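Local coordinates for protein angiotensin-converting enzyme (Anopheles gambiae, PDB 6S1Z) that probably cleaves peptides as a zinc-dependent metallopeptidase of the angiotensin-converting enzyme family and binds the phosphinate inhibitor fosinoprilat at its zinc, at residues 384-389 / 501-506; 505-510 / 556-561; 328-333 / 356-361. All coordinates share one frame; numbering follows the deposited sequence.

Contact 1 (384-389 / 501-506). With ZN (zinc ion), chain D; KS8 (fosinoprilat), chain C.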
loop_
_atom_site.group_PDB
_atom_site.type_symbol
_atom_site.label_atom_id
_atom_site.label_comp_id
_atom_site.label_asym_id
_atom_site.label_seq_id
_atom_site.Cartn_x
_atom_site.Cartn_y
_atom_site.Cartn_z
ATOM N N HIS A 384 -7.032 -4.366 6.351
ATOM C CA HIS A 384 -5.741 -4.149 6.994
ATOM C C HIS A 384 -5.103 -2.848 6.525
ATOM O O HIS A 384 -4.767 -1.973 7.333
ATOM C CB HIS A 384 -4.819 -5.336 6.705
ATOM C CG HIS A 384 -4.248 -5.972 7.933
ATOM N ND1 HIS A 384 -3.830 -5.244 9.025
ATOM C CD2 HIS A 384 -4.031 -7.273 8.244
ATOM C CE1 HIS A 384 -3.373 -6.066 9.952
ATOM N NE2 HIS A 384 -3.486 -7.304 9.504
ATOM N N GLU A 385 -4.932 -2.702 5.209
ATOM C CA GLU A 385 -4.294 -1.505 4.676
ATOM C C GLU A 385 -5.126 -0.261 4.957
ATOM O O GLU A 385 -4.575 0.836 5.110
ATOM C CB GLU A 385 -4.076 -1.641 3.167
ATOM C CG GLU A 385 -3.606 -3.009 2.686
ATOM C CD GLU A 385 -2.281 -3.434 3.289
ATOM O OE1 GLU A 385 -2.251 -4.465 3.993
ATOM O OE2 GLU A 385 -1.269 -2.738 3.059
ATOM N N ALA A 386 -6.449 -0.412 5.032
ATOM C CA ALA A 386 -7.330 0.748 5.107
ATOM C C ALA A 386 -7.245 1.429 6.466
ATOM O O ALA A 386 -7.296 2.662 6.548
ATOM C CB ALA A 386 -8.770 0.328 4.813
ATOM N N VAL A 387 -7.109 0.646 7.541
ATOM C CA VAL A 387 -7.211 1.190 8.896
ATOM C C VAL A 387 -6.369 2.451 9.032
ATOM O O VAL A 387 -6.871 3.529 9.370
ATOM C CB VAL A 387 -6.797 0.133 9.935
ATOM C CG1 VAL A 387 -6.922 0.698 11.343
ATOM C CG2 VAL A 387 -7.637 -1.127 9.784
ATOM N N GLY A 388 -5.068 2.333 8.765
ATOM C CA GLY A 388 -4.181 3.469 8.958
ATOM C C GLY A 388 -4.561 4.665 8.105
ATOM O O GLY A 388 -4.543 5.804 8.576
ATOM N N ASP A 389 -4.913 4.423 6.840
ATOM C CA ASP A 389 -5.236 5.525 5.942
ATOM C C ASP A 389 -6.519 6.237 6.355
ATOM O O ASP A 389 -6.687 7.425 6.057
ATOM C CB ASP A 389 -5.350 5.019 4.503
ATOM C CG ASP A 389 -4.011 4.607 3.923
ATOM O OD1 ASP A 389 -2.981 5.184 4.331
ATOM O OD2 ASP A 389 -3.986 3.708 3.056
ATOM N N TYR A 501 -8.398 2.005 -0.597
ATOM C CA TYR A 501 -8.788 3.340 -1.040
ATOM C C TYR A 501 -10.247 3.423 -1.465
ATOM O O TYR A 501 -10.726 4.526 -1.754
ATOM C CB TYR A 501 -7.881 3.787 -2.188
ATOM C CG TYR A 501 -6.593 4.416 -1.714
ATOM C CD1 TYR A 501 -5.671 3.689 -0.972
ATOM C CD2 TYR A 501 -6.298 5.740 -2.005
ATOM C CE1 TYR A 501 -4.495 4.264 -0.532
ATOM C CE2 TYR A 501 -5.125 6.322 -1.573
ATOM C CZ TYR A 501 -4.227 5.581 -0.838
ATOM O OH TYR A 501 -3.059 6.164 -0.407
ATOM N N VAL A 502 -10.957 2.303 -1.513
ATOM C CA VAL A 502 -12.398 2.295 -1.739
ATOM C C VAL A 502 -13.161 2.196 -0.426
ATOM O O VAL A 502 -14.080 2.975 -0.172
ATOM C CB VAL A 502 -12.782 1.143 -2.694
ATOM C CG1 VAL A 502 -14.296 1.051 -2.847
ATOM C CG2 VAL A 502 -12.115 1.330 -4.047
ATOM N N ILE A 503 -12.782 1.244 0.428
ATOM C CA ILE A 503 -13.498 1.050 1.684
ATOM C C ILE A 503 -13.101 2.101 2.712
ATOM O O ILE A 503 -13.926 2.502 3.540
ATOM C CB ILE A 503 -13.260 -0.371 2.226
ATOM C CG1 ILE A 503 -11.800 -0.553 2.655
ATOM C CG2 ILE A 503 -13.647 -1.406 1.180
ATOM C CD1 ILE A 503 -11.468 -1.956 3.132
ATOM N N GLN A 504 -11.848 2.568 2.687
ATOM C CA GLN A 504 -11.406 3.537 3.683
ATOM C C GLN A 504 -12.273 4.788 3.682
ATOM O O GLN A 504 -12.319 5.498 4.691
ATOM C CB GLN A 504 -9.939 3.914 3.452
ATOM C CG GLN A 504 -9.687 4.849 2.278
ATOM C CD GLN A 504 -8.214 5.179 2.113
ATOM O OE1 GLN A 504 -7.831 6.347 2.038
ATOM N NE2 GLN A 504 -7.379 4.147 2.054
ATOM N N PHE A 505 -12.958 5.073 2.573
ATOM C CA PHE A 505 -13.913 6.174 2.549
ATOM C C PHE A 505 -15.272 5.748 3.089
ATOM O O PHE A 505 -15.990 6.573 3.664
ATOM C CB PHE A 505 -14.047 6.720 1.128
ATOM C CG PHE A 505 -12.812 7.417 0.633
ATOM C CD1 PHE A 505 -12.609 8.762 0.892
ATOM C CD2 PHE A 505 -11.849 6.724 -0.081
ATOM C CE1 PHE A 505 -11.472 9.405 0.441
ATOM C CE2 PHE A 505 -10.710 7.362 -0.535
ATOM C CZ PHE A 505 -10.521 8.704 -0.272
ATOM N N GLN A 506 -15.641 4.476 2.919
ATOM C CA GLN A 506 -16.847 3.967 3.564
ATOM C C GLN A 506 -16.682 3.954 5.079
ATOM O O GLN A 506 -17.553 4.431 5.814
ATOM C CB GLN A 506 -17.171 2.564 3.051
ATOM C CG GLN A 506 -17.513 2.499 1.573
ATOM C CD GLN A 506 -18.009 1.130 1.156
ATOM O OE1 GLN A 506 -17.408 0.470 0.310
ATOM N NE2 GLN A 506 -19.115 0.694 1.749
HETATM ZN ZN ZN D . -0.318 -1.719 4.456
HETATM C C04 KS8 C . 4.168 -2.949 3.801
HETATM C C05 KS8 C . 3.434 -4.354 3.673
HETATM C C06 KS8 C . 4.455 -5.536 3.407
HETATM C C07 KS8 C . 4.719 -6.376 4.664
HETATM C C08 KS8 C . 5.749 -7.566 4.387
HETATM C C09 KS8 C . 5.293 -8.775 3.876
HETATM C C10 KS8 C . 6.188 -9.807 3.635
HETATM C C11 KS8 C . 7.562 -9.628 3.906
HETATM C C12 KS8 C . 8.013 -8.434 4.409
HETATM C C13 KS8 C . 7.113 -7.390 4.655
HETATM C C14 KS8 C . 3.607 -0.052 3.340
HETATM C C15 KS8 C . 3.244 -0.043 1.814
HETATM C C18 KS8 C . 3.026 2.486 1.644
HETATM C C19 KS8 C . 1.985 3.346 0.842
HETATM C C20 KS8 C . 1.671 2.456 -0.406
HETATM C C21 KS8 C . 2.609 1.441 -0.415
HETATM C C22 KS8 C . 3.835 1.815 -1.224
HETATM C C25 KS8 C . 0.755 3.623 1.611
HETATM C C26 KS8 C . 1.095 4.410 2.902
HETATM C C27 KS8 C . 1.393 5.894 2.673
HETATM C C28 KS8 C . 0.229 6.566 1.972
HETATM C C29 KS8 C . -0.021 5.881 0.623
HETATM C C30 KS8 C . -0.286 4.376 0.776
HETATM N N17 KS8 C . 2.987 1.258 1.102
HETATM O O01 KS8 C . 1.655 -1.916 3.554
HETATM O O03 KS8 C . 2.828 -1.350 5.680
HETATM O O16 KS8 C . 3.177 -1.072 1.219
HETATM O O23 KS8 C . 4.616 2.741 -0.826
HETATM O O24 KS8 C . 4.073 1.229 -2.248
HETATM P P02 KS8 C . 2.967 -1.574 4.140
#

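Contact 2 (505-510 / 556-561)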
loop_
_atom_site.group_PDB
_atom_site.type_symbol
_atom_site.label_atom_id
_atom_site.label_comp_id
_atom_site.label_asym_id
_atom_site.label_seq_id
_atom_site.Cartn_x
_atom_site.Cartn_y
_atom_site.Cartn_z
ATOM N N PHE A 505 -12.958 5.073 2.573
ATOM C CA PHE A 505 -13.913 6.174 2.549
ATOM C C PHE A 505 -15.272 5.748 3.089
ATOM O O PHE A 505 -15.990 6.573 3.664
ATOM C CB PHE A 505 -14.047 6.720 1.128
ATOM C CG PHE A 505 -12.812 7.417 0.633
ATOM C CD1 PHE A 505 -12.609 8.762 0.892
ATOM C CD2 PHE A 505 -11.849 6.724 -0.081
ATOM C CE1 PHE A 505 -11.472 9.405 0.441
ATOM C CE2 PHE A 505 -10.710 7.362 -0.535
ATOM C CZ PHE A 505 -10.521 8.704 -0.272
ATOM N N GLN A 506 -15.641 4.476 2.919
ATOM C CA GLN A 506 -16.847 3.967 3.564
ATOM C C GLN A 506 -16.682 3.954 5.079
ATOM O O GLN A 506 -17.553 4.431 5.814
ATOM C CB GLN A 506 -17.171 2.564 3.051
ATOM C CG GLN A 506 -17.513 2.499 1.573
ATOM C CD GLN A 506 -18.009 1.130 1.156
ATOM O OE1 GLN A 506 -17.408 0.470 0.310
ATOM N NE2 GLN A 506 -19.115 0.694 1.749
ATOM N N PHE A 507 -15.566 3.404 5.563
ATOM C CA PHE A 507 -15.269 3.465 6.989
ATOM C C PHE A 507 -15.210 4.913 7.459
ATOM O O PHE A 507 -15.870 5.292 8.433
ATOM C CB PHE A 507 -13.946 2.757 7.287
ATOM C CG PHE A 507 -13.886 1.337 6.796
ATOM C CD1 PHE A 507 -15.041 0.589 6.629
ATOM C CD2 PHE A 507 -12.668 0.748 6.503
ATOM C CE1 PHE A 507 -14.979 -0.715 6.179
ATOM C CE2 PHE A 507 -12.602 -0.555 6.053
ATOM C CZ PHE A 507 -13.757 -1.286 5.891
ATOM N N HIS A 508 -14.416 5.737 6.769
ATOM C CA HIS A 508 -14.371 7.162 7.072
ATOM C C HIS A 508 -15.763 7.772 7.081
ATOM O O HIS A 508 -16.030 8.703 7.849
ATOM C CB HIS A 508 -13.485 7.879 6.051
ATOM C CG HIS A 508 -13.383 9.356 6.267
ATOM N ND1 HIS A 508 -12.523 9.915 7.185
ATOM C CD2 HIS A 508 -14.032 10.390 5.681
ATOM C CE1 HIS A 508 -12.643 11.231 7.155
ATOM N NE2 HIS A 508 -13.553 11.544 6.250
ATOM N N ARG A 509 -16.665 7.261 6.241
ATOM C CA ARG A 509 -18.031 7.769 6.217
ATOM C C ARG A 509 -18.781 7.372 7.483
ATOM O O ARG A 509 -19.288 8.229 8.216
ATOM C CB ARG A 509 -18.758 7.256 4.973
ATOM C CG ARG A 509 -20.130 7.865 4.796
ATOM C CD ARG A 509 -20.768 7.494 3.467
ATOM N NE ARG A 509 -20.971 6.054 3.330
ATOM C CZ ARG A 509 -21.645 5.484 2.335
ATOM N NH1 ARG A 509 -22.193 6.227 1.382
ATOM N NH2 ARG A 509 -21.775 4.166 2.297
ATOM N N ALA A 510 -18.859 6.068 7.759
ATOM C CA ALA A 510 -19.541 5.603 8.961
ATOM C C ALA A 510 -18.853 6.084 10.231
ATOM O O ALA A 510 -19.491 6.129 11.289
ATOM C CB ALA A 510 -19.624 4.079 8.959
ATOM N N ASP A 556 -19.938 -9.445 7.140
ATOM C CA ASP A 556 -20.393 -9.208 8.506
ATOM C C ASP A 556 -19.569 -8.111 9.166
ATOM O O ASP A 556 -20.117 -7.168 9.748
ATOM C CB ASP A 556 -20.316 -10.503 9.314
ATOM C CG ASP A 556 -21.146 -11.617 8.709
ATOM O OD1 ASP A 556 -22.174 -11.312 8.067
ATOM O OD2 ASP A 556 -20.771 -12.797 8.873
ATOM N N ALA A 557 -18.240 -8.222 9.090
ATOM C CA ALA A 557 -17.381 -7.152 9.580
ATOM C C ALA A 557 -17.663 -5.850 8.844
ATOM O O ALA A 557 -17.645 -4.769 9.445
ATOM C CB ALA A 557 -15.912 -7.548 9.428
ATOM N N MET A 558 -17.931 -5.933 7.539
ATOM C CA MET A 558 -18.277 -4.741 6.774
ATOM C C MET A 558 -19.498 -4.043 7.359
ATOM O O MET A 558 -19.590 -2.812 7.314
ATOM C CB MET A 558 -18.533 -5.115 5.313
ATOM C CG MET A 558 -18.734 -3.931 4.381
ATOM S SD MET A 558 -17.195 -3.061 4.031
ATOM C CE MET A 558 -17.767 -1.797 2.901
ATOM N N GLU A 559 -20.435 -4.808 7.919
ATOM C CA GLU A 559 -21.691 -4.250 8.405
ATOM C C GLU A 559 -21.605 -3.738 9.834
ATOM O O GLU A 559 -22.265 -2.745 10.166
ATOM C CB GLU A 559 -22.799 -5.303 8.312
ATOM C CG GLU A 559 -24.127 -4.856 8.894
ATOM C CD GLU A 559 -25.287 -5.708 8.422
ATOM O OE1 GLU A 559 -25.044 -6.847 7.971
ATOM O OE2 GLU A 559 -26.441 -5.235 8.494
ATOM N N VAL A 560 -20.814 -4.391 10.688
ATOM C CA VAL A 560 -20.719 -3.983 12.089
ATOM C C VAL A 560 -20.419 -2.494 12.196
ATOM O O VAL A 560 -20.969 -1.793 13.056
ATOM C CB VAL A 560 -19.656 -4.826 12.816
ATOM C CG1 VAL A 560 -19.219 -4.149 14.107
ATOM C CG2 VAL A 560 -20.194 -6.221 13.101
ATOM N N LEU A 561 -19.548 -1.986 11.325
ATOM C CA LEU A 561 -19.137 -0.587 11.359
ATOM C C LEU A 561 -19.918 0.265 10.364
ATOM O O LEU A 561 -20.546 1.256 10.747
ATOM C CB LEU A 561 -17.632 -0.483 11.077
ATOM C CG LEU A 561 -17.093 0.919 10.788
ATOM C CD1 LEU A 561 -17.435 1.878 11.915
ATOM C CD2 LEU A 561 -15.592 0.863 10.565
#

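Contact 3 (328-333 / 356-361). With ZN (zinc ion), chain D; KS8 (fosinoprilat), chain C.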
loop_
_atom_site.group_PDB
_atom_site.type_symbol
_atom_site.label_atom_id
_atom_site.label_comp_id
_atom_site.label_asym_id
_atom_site.label_seq_id
_atom_site.Cartn_x
_atom_site.Cartn_y
_atom_site.Cartn_z
ATOM N N ALA A 328 8.875 0.634 4.508
ATOM C CA ALA A 328 8.114 0.649 5.750
ATOM C C ALA A 328 7.230 -0.585 5.861
ATOM O O ALA A 328 6.698 -1.081 4.864
ATOM C CB ALA A 328 7.260 1.917 5.823
ATOM N N SER A 329 7.078 -1.083 7.086
ATOM C CA SER A 329 6.308 -2.294 7.321
ATOM C C SER A 329 5.920 -2.364 8.790
ATOM O O SER A 329 6.510 -1.695 9.642
ATOM C CB SER A 329 7.099 -3.544 6.916
ATOM O OG SER A 329 8.352 -3.591 7.577
ATOM N N ALA A 330 4.909 -3.184 9.069
ATOM C CA ALA A 330 4.440 -3.447 10.421
ATOM C C ALA A 330 4.289 -4.949 10.597
ATOM O O ALA A 330 3.762 -5.632 9.713
ATOM C CB ALA A 330 3.107 -2.746 10.704
ATOM N N TRP A 331 4.745 -5.461 11.737
ATOM C CA TRP A 331 4.870 -6.894 11.947
ATOM C C TRP A 331 4.014 -7.359 13.116
ATOM O O TRP A 331 3.741 -6.604 14.055
ATOM C CB TRP A 331 6.331 -7.283 12.204
ATOM C CG TRP A 331 7.230 -7.029 11.034
ATOM C CD1 TRP A 331 7.728 -5.826 10.630
ATOM C CD2 TRP A 331 7.739 -8.003 10.116
ATOM N NE1 TRP A 331 8.517 -5.989 9.517
ATOM C CE2 TRP A 331 8.540 -7.317 9.181
ATOM C CE3 TRP A 331 7.596 -9.389 9.994
ATOM C CZ2 TRP A 331 9.194 -7.969 8.139
ATOM C CZ3 TRP A 331 8.247 -10.034 8.958
ATOM C CH2 TRP A 331 9.036 -9.324 8.044
ATOM N N ASP A 332 3.594 -8.622 13.043
ATOM C CA ASP A 332 2.918 -9.310 14.138
ATOM C C ASP A 332 3.628 -10.639 14.348
ATOM O O ASP A 332 3.461 -11.570 13.555
ATOM C CB ASP A 332 1.436 -9.530 13.839
ATOM C CG ASP A 332 0.717 -10.249 14.967
ATOM O OD1 ASP A 332 1.294 -10.366 16.068
ATOM O OD2 ASP A 332 -0.426 -10.706 14.748
ATOM N N PHE A 333 4.418 -10.730 15.415
ATOM C CA PHE A 333 5.075 -11.976 15.783
ATOM C C PHE A 333 4.161 -12.894 16.577
ATOM O O PHE A 333 4.649 -13.804 17.261
ATOM C CB PHE A 333 6.346 -11.679 16.580
ATOM C CG PHE A 333 7.181 -10.584 15.990
ATOM C CD1 PHE A 333 6.934 -9.261 16.313
ATOM C CD2 PHE A 333 8.205 -10.872 15.106
ATOM C CE1 PHE A 333 7.689 -8.249 15.767
ATOM C CE2 PHE A 333 8.968 -9.862 14.560
ATOM C CZ PHE A 333 8.710 -8.550 14.890
ATOM N N HIS A 356 0.997 6.502 9.928
ATOM C CA HIS A 356 -0.374 6.114 10.246
ATOM C C HIS A 356 -0.758 4.817 9.549
ATOM O O HIS A 356 -1.447 3.972 10.132
ATOM C CB HIS A 356 -1.337 7.234 9.857
ATOM C CG HIS A 356 -1.061 8.532 10.549
ATOM N ND1 HIS A 356 0.043 9.307 10.263
ATOM C CD2 HIS A 356 -1.741 9.189 11.518
ATOM C CE1 HIS A 356 0.028 10.387 11.023
ATOM N NE2 HIS A 356 -1.043 10.340 11.794
ATOM N N HIS A 357 -0.325 4.641 8.300
ATOM C CA HIS A 357 -0.606 3.393 7.600
ATOM C C HIS A 357 0.003 2.204 8.334
ATOM O O HIS A 357 -0.642 1.159 8.482
ATOM C CB HIS A 357 -0.077 3.455 6.170
ATOM C CG HIS A 357 -0.165 2.151 5.447
ATOM N ND1 HIS A 357 -1.342 1.668 4.921
ATOM C CD2 HIS A 357 0.777 1.215 5.183
ATOM C CE1 HIS A 357 -1.120 0.497 4.352
ATOM N NE2 HIS A 357 0.158 0.200 4.497
ATOM N N GLU A 358 1.247 2.343 8.796
ATOM C CA GLU A 358 1.881 1.264 9.544
ATOM C C GLU A 358 1.212 1.068 10.899
ATOM O O GLU A 358 1.005 -0.070 11.336
ATOM C CB GLU A 358 3.372 1.557 9.719
ATOM C CG GLU A 358 4.127 1.755 8.413
ATOM C CD GLU A 358 4.130 0.514 7.542
ATOM O OE1 GLU A 358 3.729 -0.562 8.033
ATOM O OE2 GLU A 358 4.535 0.615 6.365
ATOM N N LEU A 359 0.866 2.164 11.578
ATOM C CA LEU A 359 0.196 2.055 12.870
ATOM C C LEU A 359 -1.163 1.381 12.729
ATOM O O LEU A 359 -1.578 0.614 13.607
ATOM C CB LEU A 359 0.049 3.438 13.501
ATOM C CG LEU A 359 1.357 4.146 13.861
ATOM C CD1 LEU A 359 1.078 5.569 14.300
ATOM C CD2 LEU A 359 2.110 3.394 14.947
ATOM N N GLY A 360 -1.876 1.660 11.636
ATOM C CA GLY A 360 -3.127 0.965 11.384
ATOM C C GLY A 360 -2.954 -0.538 11.310
ATOM O O GLY A 360 -3.856 -1.290 11.690
ATOM N N HIS A 361 -1.801 -0.997 10.819
ATOM C CA HIS A 361 -1.511 -2.426 10.817
ATOM C C HIS A 361 -1.206 -2.926 12.223
ATOM O O HIS A 361 -1.624 -4.027 12.601
ATOM C CB HIS A 361 -0.341 -2.721 9.880
ATOM C CG HIS A 361 -0.677 -2.567 8.431
ATOM N ND1 HIS A 361 -1.682 -3.288 7.824
ATOM C CD2 HIS A 361 -0.144 -1.780 7.468
ATOM C CE1 HIS A 361 -1.756 -2.951 6.549
ATOM N NE2 HIS A 361 -0.834 -2.036 6.308
HETATM ZN ZN ZN D . -0.318 -1.719 4.456
HETATM C C04 KS8 C . 4.168 -2.949 3.801
HETATM C C05 KS8 C . 3.434 -4.354 3.673
HETATM C C06 KS8 C . 4.455 -5.536 3.407
HETATM C C07 KS8 C . 4.719 -6.376 4.664
HETATM C C08 KS8 C . 5.749 -7.566 4.387
HETATM C C09 KS8 C . 5.293 -8.775 3.876
HETATM C C10 KS8 C . 6.188 -9.807 3.635
HETATM C C11 KS8 C . 7.562 -9.628 3.906
HETATM C C12 KS8 C . 8.013 -8.434 4.409
HETATM C C13 KS8 C . 7.113 -7.390 4.655
HETATM C C14 KS8 C . 3.607 -0.052 3.340
HETATM C C15 KS8 C . 3.244 -0.043 1.814
HETATM C C18 KS8 C . 3.026 2.486 1.644
HETATM C C19 KS8 C . 1.985 3.346 0.842
HETATM C C20 KS8 C . 1.671 2.456 -0.406
HETATM C C21 KS8 C . 2.609 1.441 -0.415
HETATM C C22 KS8 C . 3.835 1.815 -1.224
HETATM C C25 KS8 C . 0.755 3.623 1.611
HETATM C C26 KS8 C . 1.095 4.410 2.902
HETATM C C27 KS8 C . 1.393 5.894 2.673
HETATM C C28 KS8 C . 0.229 6.566 1.972
HETATM C C29 KS8 C . -0.021 5.881 0.623
HETATM C C30 KS8 C . -0.286 4.376 0.776
HETATM N N17 KS8 C . 2.987 1.258 1.102
HETATM O O01 KS8 C . 1.655 -1.916 3.554
HETATM O O03 KS8 C . 2.828 -1.350 5.680
HETATM O O16 KS8 C . 3.177 -1.072 1.219
HETATM O O23 KS8 C . 4.616 2.741 -0.826
HETATM O O24 KS8 C . 4.073 1.229 -2.248
HETATM P P02 KS8 C . 2.967 -1.574 4.140
#

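Contact 1 (384-389 / 501-506)
Ala386 meets Ile503 and Gln504 where segments 384-389 and 501-506 of two helices in this mostly helical metallopeptidase fold cross at -52°. The touching residues are all buried. Helix 381-396 carries the zinc-binding Glu385, and helix 495-514 packs against it. The tight part of the contact surrounds Ala386, whose CB points at the other helix. Ile503 CG1 is 3.8 Å from Ala386 CB, and Gln504 CB is 4.0 Å from the same methyl. The CA atoms of Ala386 and Gln504 are only 5.1 Å apart, a close approach that goes with the small side chain. Gln504 CG sits between its own backbone N and carbonyl carbon (chi1 75°), and the chain then runs out extended until its amide crosses Asp389 at a slant. This brings Gln504 NE2 to 3.3 Å from Asp389 CB, with the amide and carboxylate planes 45° apart. The amide nitrogen bonds to Ser500 OG instead, one turn back on its own helix. The contact is looser toward the inhibitor. There Asp389 OD2 approaches Tyr501 CE1 obliquely at 3.7 Å, and Tyr501 reaches past it to the cyclohexyl group of fosinoprilat. Glu385 turns its end away from helix 495-514 and grips the metal with one oxygen: OE2 is 2.0 Å from the zinc ion, while OE1 stays back at 3.4 Å.

Contact 2 (505-510 / 556-561)
In the pairing of helix 495-514 with the short helix 554-562, Phe507 packs against Met558 and Leu561. The two segments run in roughly the same direction, 32° apart. Their axes stay 10.6 Å from each other, so side chains rather than backbones bridge most of the gap. Met558 CG lies anti to the backbone N, and a bend at chi2 (74°) helps carry the thioether across to the ring. Its SD is 3.9 Å from Phe507 CE1, a Met-aromatic contact in which the sulfur approaches the ring obliquely. Leu561 CD2 lies 4.0 Å from Phe507 CD1 and also reaches the ring obliquely. Further along, Ala510 CB approaches the backbone oxygen Leu561 O at 3.5 Å. The methyl of Met558 continues beyond the sulfur, and its CE abuts the amide of Gln506, though the exact closeness is doubtful. The amide oxygen of Gln506 accepts a hydrogen bond from Ser568 N. The contacts across the segments are mainly apolar, so their association probably rests largely on dispersion and shape, the sulfur-ring contact included.

Contact 3 (328-333 / 356-361)
Glu358 CG lies anti to its carbonyl carbon (chi1 -58°), and a bend at chi2 (-63°) turns the carboxylate toward Ala328, Ser329 and Ala330. The histidines His357 and His361 on the same helix follow the HExxH pattern of zinc metallopeptidases. As in that family, Glu358 probably takes part in catalysis. Strand 329-332 runs beside segment 356-361 of helix 349-368, with their directions only 11° apart. The Glu358 carboxylate lies against the strand backbone: OE1 is 2.9 Å from Ser329 C, and OE2 is 3.0 Å from Ala328 C. The nearby amides Ser329 N and Ala330 N meet it at poor angles and make no hydrogen bond to it. The carboxylate also faces fosinoprilat: Glu358 OE1 is 2.6 Å and Glu358 OE2 2.7 Å from the inhibitor oxygen O03. The methyl of Ala330 touches the helix, its CB 3.5 Å from His361 CB. The helix presents both histidines to the metal. His357 NE2 binds the zinc ion at 2.0 Å, and His361 NE2 binds it at 1.9 Å. Glu385 and the inhibitor oxygen O01 complete the site. Inhibitor atom C25 stands over the centre of the His357 ring, and His361 CD2 lies against the opposite face, toward the rim. Ala330 O accepts a hydrogen bond from Tyr365 OH of helix 349-368. Trp331 turns away from the helix, and a weak bond joins its NE1 to Ser329 OG. The indole meets the phenyl end of the inhibitor, Trp331 CH2 lying 3.9 Å from fosinoprilat C12.

How the contacts relate
Along the chain, contact 3 comes first and closes a short loop: 22 residues, including strand 339-342, separate 328-333 from 356-361. Helix 381-396 follows and opens contact 1, whose loop of 111 mostly helical residues returns at 501-506. Contact 2 starts on the same helix 495-514, sharing Phe505 and Gln506, and closes at 556-561 after 45 residues. Contact 3 closes before the other two open; contact 2 begins on the stretch where contact 1 ends. Contacts 3 and 1 meet at the zinc ion and fosinoprilat. Contacts 1 and 2 touch where Ala386 CB packs on Phe507 CE2. Together they link strand 329-332 through helices 349-368, 381-396 and 495-514 to helix 554-562.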